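Local coordinates for metal transporter CNNM3 (PDB 6DFD), which probably takes part in magnesium efflux across the membrane, its cyclic nucleotide-binding homology domain mediating dimerization, at residues I45-S58 / E71-N84. The protein carries 6 engineered substitutions. Residues are numbered along the deposited sequence; the frame is centred on the assembly and turned at random.
Sequences ISPQLLLATQRFLS and EKVLLHLLKHPSVN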
loop_
_atom_site.group_PDB
_atom_site.type_symbol
_atom_site.label_atom_id
_atom_site.label_comp_id
_atom_site.label_asym_id
_atom_site.label_seq_id
_atom_site.Cartn_x
_atom_site.Cartn_y
_atom_site.Cartn_z
ATOM N N ILE A 45 -17.010 14.744 -13.583
ATOM C CA ILE A 45 -15.641 14.951 -13.131
ATOM C C ILE A 45 -15.017 16.102 -13.904
ATOM O O ILE A 45 -15.221 16.244 -15.115
ATOM C CB ILE A 45 -14.819 13.663 -13.310
ATOM C CG1 ILE A 45 -15.497 12.487 -12.597
ATOM C CG2 ILE A 45 -13.390 13.857 -12.799
ATOM C CD1 ILE A 45 -15.817 12.735 -11.126
ATOM N N SER A 46 -14.229 16.913 -13.212
ATOM C CA SER A 46 -13.572 18.043 -13.850
ATOM C C SER A 46 -12.760 17.572 -15.060
ATOM O O SER A 46 -11.995 16.603 -14.944
ATOM C CB SER A 46 -12.662 18.739 -12.831
ATOM O OG SER A 46 -11.575 19.374 -13.457
ATOM N N PRO A 47 -12.883 18.228 -16.224
ATOM C CA PRO A 47 -12.099 17.790 -17.398
ATOM C C PRO A 47 -10.594 17.876 -17.194
ATOM O O PRO A 47 -9.845 17.050 -17.736
ATOM C CB PRO A 47 -12.555 18.747 -18.512
ATOM C CG PRO A 47 -13.824 19.366 -18.026
ATOM C CD PRO A 47 -13.768 19.367 -16.538
ATOM N N GLN A 48 -10.125 18.871 -16.439
ATOM C CA GLN A 48 -8.696 18.993 -16.181
ATOM C C GLN A 48 -8.201 17.888 -15.252
ATOM O O GLN A 48 -7.048 17.455 -15.364
ATOM C CB GLN A 48 -8.389 20.373 -15.594
ATOM C CG GLN A 48 -8.842 21.569 -16.442
ATOM C CD GLN A 48 -10.347 21.859 -16.379
ATOM O OE1 GLN A 48 -11.080 21.313 -15.539
ATOM N NE2 GLN A 48 -10.810 22.736 -17.269
ATOM N N LEU A 49 -9.043 17.434 -14.314
ATOM C CA LEU A 49 -8.662 16.295 -13.481
ATOM C C LEU A 49 -8.560 15.021 -14.315
ATOM O O LEU A 49 -7.654 14.206 -14.112
ATOM C CB LEU A 49 -9.661 16.115 -12.332
ATOM C CG LEU A 49 -9.485 14.890 -11.418
ATOM C CD1 LEU A 49 -8.106 14.862 -10.747
ATOM C CD2 LEU A 49 -10.584 14.848 -10.365
ATOM N N LEU A 50 -9.478 14.823 -15.261
ATOM C CA LEU A 50 -9.360 13.645 -16.111
ATOM C C LEU A 50 -8.138 13.739 -17.011
ATOM O O LEU A 50 -7.493 12.719 -17.275
ATOM C CB LEU A 50 -10.632 13.452 -16.934
ATOM C CG LEU A 50 -11.852 13.101 -16.072
ATOM C CD1 LEU A 50 -13.098 12.901 -16.932
ATOM C CD2 LEU A 50 -11.612 11.858 -15.205
ATOM N N LEU A 51 -7.788 14.946 -17.465
ATOM C CA LEU A 51 -6.550 15.115 -18.226
ATOM C C LEU A 51 -5.329 14.804 -17.369
ATOM O O LEU A 51 -4.393 14.133 -17.822
ATOM C CB LEU A 51 -6.469 16.541 -18.771
ATOM C CG LEU A 51 -5.251 16.893 -19.624
ATOM C CD1 LEU A 51 -5.125 15.966 -20.838
ATOM C CD2 LEU A 51 -5.351 18.362 -20.065
ATOM N N ALA A 52 -5.302 15.308 -16.136
ATOM C CA ALA A 52 -4.201 14.985 -15.232
ATOM C C ALA A 52 -4.117 13.487 -14.995
ATOM O O ALA A 52 -3.019 12.919 -14.895
ATOM C CB ALA A 52 -4.385 15.706 -13.900
ATOM N N THR A 53 -5.272 12.834 -14.893
ATOM C CA THR A 53 -5.299 11.395 -14.679
ATOM C C THR A 53 -4.717 10.669 -15.886
ATOM O O THR A 53 -3.937 9.719 -15.739
ATOM C CB THR A 53 -6.731 10.946 -14.407
ATOM O OG1 THR A 53 -7.252 11.622 -13.243
ATOM C CG2 THR A 53 -6.791 9.440 -14.179
ATOM N N GLN A 54 -5.085 11.107 -17.089
ATOM C CA GLN A 54 -4.541 10.494 -18.300
ATOM C C GLN A 54 -3.032 10.669 -18.367
ATOM O O GLN A 54 -2.302 9.694 -18.573
ATOM C CB GLN A 54 -5.208 11.084 -19.539
ATOM C CG GLN A 54 -4.640 10.551 -20.846
ATOM C CD GLN A 54 -3.570 11.445 -21.378
ATOM O OE1 GLN A 54 -3.829 12.600 -21.707
ATOM N NE2 GLN A 54 -2.347 10.936 -21.447
ATOM N N ARG A 55 -2.534 11.901 -18.177
ATOM C CA ARG A 55 -1.086 12.107 -18.222
ATOM C C ARG A 55 -0.383 11.234 -17.192
ATOM O O ARG A 55 0.677 10.653 -17.459
ATOM C CB ARG A 55 -0.727 13.570 -17.955
ATOM C CG ARG A 55 -1.393 14.604 -18.829
ATOM C CD ARG A 55 -1.124 14.370 -20.274
ATOM N NE ARG A 55 -1.404 15.568 -21.061
ATOM C CZ ARG A 55 -1.647 15.556 -22.365
ATOM N NH1 ARG A 55 -1.656 14.406 -23.027
ATOM N NH2 ARG A 55 -1.881 16.693 -23.007
ATOM N N PHE A 56 -0.945 11.170 -15.987
ATOM C CA PHE A 56 -0.345 10.369 -14.932
ATOM C C PHE A 56 -0.240 8.913 -15.346
ATOM O O PHE A 56 0.826 8.305 -15.241
ATOM C CB PHE A 56 -1.182 10.496 -13.659
ATOM C CG PHE A 56 -0.696 9.641 -12.523
ATOM C CD1 PHE A 56 0.376 10.036 -11.751
ATOM C CD2 PHE A 56 -1.321 8.450 -12.219
ATOM C CE1 PHE A 56 0.814 9.256 -10.688
ATOM C CE2 PHE A 56 -0.882 7.663 -11.159
ATOM C CZ PHE A 56 0.179 8.072 -10.394
ATOM N N LEU A 57 -1.351 8.330 -15.797
ATOM C CA LEU A 57 -1.333 6.919 -16.158
ATOM C C LEU A 57 -0.374 6.668 -17.309
ATOM O O LEU A 57 0.402 5.710 -17.279
ATOM C CB LEU A 57 -2.734 6.449 -16.525
ATOM C CG LEU A 57 -3.746 6.379 -15.382
ATOM C CD1 LEU A 57 -5.085 5.978 -15.954
ATOM C CD2 LEU A 57 -3.293 5.386 -14.320
ATOM N N SER A 58 -0.411 7.525 -18.335
ATOM C CA SER A 58 0.470 7.335 -19.485
ATOM C C SER A 58 1.933 7.369 -19.076
ATOM O O SER A 58 2.769 6.690 -19.693
ATOM C CB SER A 58 0.206 8.413 -20.541
ATOM O OG SER A 58 -1.124 8.340 -21.023
ATOM N N GLU A 71 -2.501 8.392 -25.998
ATOM C CA GLU A 71 -2.979 9.287 -24.955
ATOM C C GLU A 71 -4.388 9.763 -25.263
ATOM O O GLU A 71 -5.206 9.936 -24.356
ATOM C CB GLU A 71 -2.018 10.466 -24.814
ATOM C CG GLU A 71 -0.664 10.059 -24.298
ATOM C CD GLU A 71 0.158 11.244 -23.847
ATOM O OE1 GLU A 71 1.137 11.584 -24.532
ATOM O OE2 GLU A 71 -0.177 11.856 -22.805
ATOM N N LYS A 72 -4.697 9.956 -26.543
ATOM C CA LYS A 72 -6.033 10.400 -26.925
ATOM C C LYS A 72 -7.075 9.333 -26.617
ATOM O O LYS A 72 -8.162 9.639 -26.107
ATOM C CB LYS A 72 -6.039 10.752 -28.415
ATOM C CG LYS A 72 -7.377 11.202 -28.978
ATOM C CD LYS A 72 -7.393 11.043 -30.494
ATOM C CE LYS A 72 -8.323 12.040 -31.164
ATOM N NZ LYS A 72 -9.688 12.035 -30.569
ATOM N N VAL A 73 -6.768 8.076 -26.940
ATOM C CA VAL A 73 -7.703 6.985 -26.676
ATOM C C VAL A 73 -7.890 6.812 -25.175
ATOM O O VAL A 73 -9.007 6.605 -24.687
ATOM C CB VAL A 73 -7.195 5.690 -27.334
ATOM C CG1 VAL A 73 -8.007 4.482 -26.867
ATOM C CG2 VAL A 73 -7.265 5.816 -28.841
ATOM N N LEU A 74 -6.801 6.920 -24.416
ATOM C CA LEU A 74 -6.915 6.794 -22.969
ATOM C C LEU A 74 -7.788 7.896 -22.396
ATOM O O LEU A 74 -8.646 7.641 -21.536
ATOM C CB LEU A 74 -5.531 6.828 -22.324
ATOM C CG LEU A 74 -5.544 6.709 -20.789
ATOM C CD1 LEU A 74 -6.287 5.451 -20.331
ATOM C CD2 LEU A 74 -4.114 6.695 -20.273
ATOM N N LEU A 75 -7.583 9.138 -22.842
ATOM C CA LEU A 75 -8.409 10.216 -22.307
ATOM C C LEU A 75 -9.873 9.964 -22.627
ATOM O O LEU A 75 -10.745 10.097 -21.758
ATOM C CB LEU A 75 -7.952 11.567 -22.860
ATOM C CG LEU A 75 -8.719 12.781 -22.317
ATOM C CD1 LEU A 75 -8.558 12.913 -20.813
ATOM C CD2 LEU A 75 -8.257 14.047 -23.013
ATOM N N HIS A 76 -10.158 9.554 -23.864
ATOM C CA HIS A 76 -11.530 9.222 -24.231
ATOM C C HIS A 76 -12.101 8.125 -23.334
ATOM O O HIS A 76 -13.273 8.179 -22.946
ATOM C CB HIS A 76 -11.571 8.804 -25.699
ATOM C CG HIS A 76 -12.944 8.501 -26.209
ATOM N ND1 HIS A 76 -13.294 7.265 -26.711
ATOM C CD2 HIS A 76 -14.050 9.275 -26.312
ATOM C CE1 HIS A 76 -14.557 7.289 -27.094
ATOM N NE2 HIS A 76 -15.040 8.498 -26.863
ATOM N N LEU A 77 -11.296 7.115 -23.001
ATOM C CA LEU A 77 -11.770 6.042 -22.129
ATOM C C LEU A 77 -12.097 6.572 -20.741
ATOM O O LEU A 77 -13.136 6.237 -20.160
ATOM C CB LEU A 77 -10.718 4.937 -22.040
ATOM C CG LEU A 77 -10.947 3.849 -20.984
ATOM C CD1 LEU A 77 -12.200 3.055 -21.308
ATOM C CD2 LEU A 77 -9.740 2.925 -20.899
ATOM N N LEU A 78 -11.205 7.391 -20.184
ATOM C CA LEU A 78 -11.403 7.908 -18.836
ATOM C C LEU A 78 -12.628 8.801 -18.735
ATOM O O LEU A 78 -13.116 9.042 -17.627
ATOM C CB LEU A 78 -10.160 8.680 -18.403
ATOM C CG LEU A 78 -8.891 7.855 -18.222
ATOM C CD1 LEU A 78 -7.748 8.782 -17.906
ATOM C CD2 LEU A 78 -9.031 6.823 -17.129
ATOM N N LYS A 79 -13.124 9.305 -19.857
ATOM C CA LYS A 79 -14.306 10.149 -19.871
ATOM C C LYS A 79 -15.600 9.353 -19.935
ATOM O O LYS A 79 -16.679 9.945 -19.808
ATOM C CB LYS A 79 -14.257 11.108 -21.067
ATOM C CG LYS A 79 -13.241 12.237 -20.953
ATOM C CD LYS A 79 -13.344 13.150 -22.164
ATOM C CE LYS A 79 -12.381 14.323 -22.093
ATOM N NZ LYS A 79 -12.239 14.947 -23.439
ATOM N N HIS A 80 -15.534 8.041 -20.137
ATOM C CA HIS A 80 -16.762 7.272 -20.266
ATOM C C HIS A 80 -17.471 7.165 -18.916
ATOM O O HIS A 80 -16.820 6.967 -17.882
ATOM C CB HIS A 80 -16.482 5.878 -20.818
ATOM C CG HIS A 80 -17.717 5.159 -21.257
ATOM N ND1 HIS A 80 -18.637 4.655 -20.365
ATOM C CD2 HIS A 80 -18.197 4.878 -22.491
ATOM C CE1 HIS A 80 -19.627 4.084 -21.029
ATOM N NE2 HIS A 80 -19.384 4.206 -22.321
ATOM N N PRO A 81 -18.806 7.281 -18.888
ATOM C CA PRO A 81 -19.510 7.232 -17.595
ATOM C C PRO A 81 -19.222 5.988 -16.771
ATOM O O PRO A 81 -19.085 6.098 -15.545
ATOM C CB PRO A 81 -20.987 7.310 -18.005
ATOM C CG PRO A 81 -20.980 8.036 -19.296
ATOM C CD PRO A 81 -19.721 7.628 -19.995
ATOM N N SER A 82 -19.147 4.804 -17.390
ATOM C CA SER A 82 -18.969 3.575 -16.618
ATOM C C SER A 82 -17.598 3.496 -15.955
ATOM O O SER A 82 -17.429 2.737 -14.993
ATOM C CB SER A 82 -19.188 2.352 -17.510
ATOM O OG SER A 82 -18.163 2.238 -18.478
ATOM N N VAL A 83 -16.624 4.274 -16.433
ATOM C CA VAL A 83 -15.284 4.260 -15.854
ATOM C C VAL A 83 -15.207 5.142 -14.621
ATOM O O VAL A 83 -14.318 4.961 -13.777
ATOM C CB VAL A 83 -14.277 4.690 -16.937
ATOM C CG1 VAL A 83 -12.880 4.917 -16.366
ATOM C CG2 VAL A 83 -14.253 3.651 -18.043
ATOM N N ASN A 84 -16.131 6.076 -14.485
ATOM C CA ASN A 84 -16.155 7.003 -13.367
ATOM C C ASN A 84 -17.125 6.453 -12.340
ATOM O O ASN A 84 -18.336 6.434 -12.576
ATOM C CB ASN A 84 -16.557 8.392 -13.843
ATOM C CG ASN A 84 -15.445 9.060 -14.610
ATOM O OD1 ASN A 84 -14.591 9.717 -14.018
ATOM N ND2 ASN A 84 -15.423 8.865 -15.934
#
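Q54 and L78 interlock as reciprocal knobs: Q54 enters the hole formed by E71, L74, L75 and L78, and L78 enters the one formed by L50, T53, Q54 and L57. The axes of helices 47-58 and 71-78 approach to 9.3 Å with their N-to-C directions 132° apart, so the helices run in broadly opposite directions but well off antiparallel. L78 CD1 lies 3.6 Å from Q54 N, against the backbone of the facing helix. L74 CD2 packs 4.0 Å from L57 CB; L57 also meets F111 and L113 of strand 110-114, and L78 touches I192 of strand 189-195, which places this packed part against the barrel.

The buried amide of Q54 is held at NE2 by two partners close to its plane. Q54 NE2 donates to S58 OG at 2.9 Å and to E71 OE2 at 2.7 Å, the latter accepting through its anti lone pair. A bend at chi2 (-94°) turns the amide toward E71. E71 OE2 also receives R55 NH1 at 3.0 Å from above the carboxylate plane; with an N-H...O angle of 136° this salt bridge is more bent than either amide bond, and R55 is exposed.

The solvent side is looser: L51 CD1 reaches L75 CD2 at 4.3 Å, and K79 meets L50 through CG alone. Beyond the helix pair, N84 ND2 donates to both L78 O and H80 O, tying the turn to the start of strand 84-87. The two helices form an obliquely crossed pair, consecutive in the chain, laid against the beta-barrel of the cyclic nucleotide-binding homology domain.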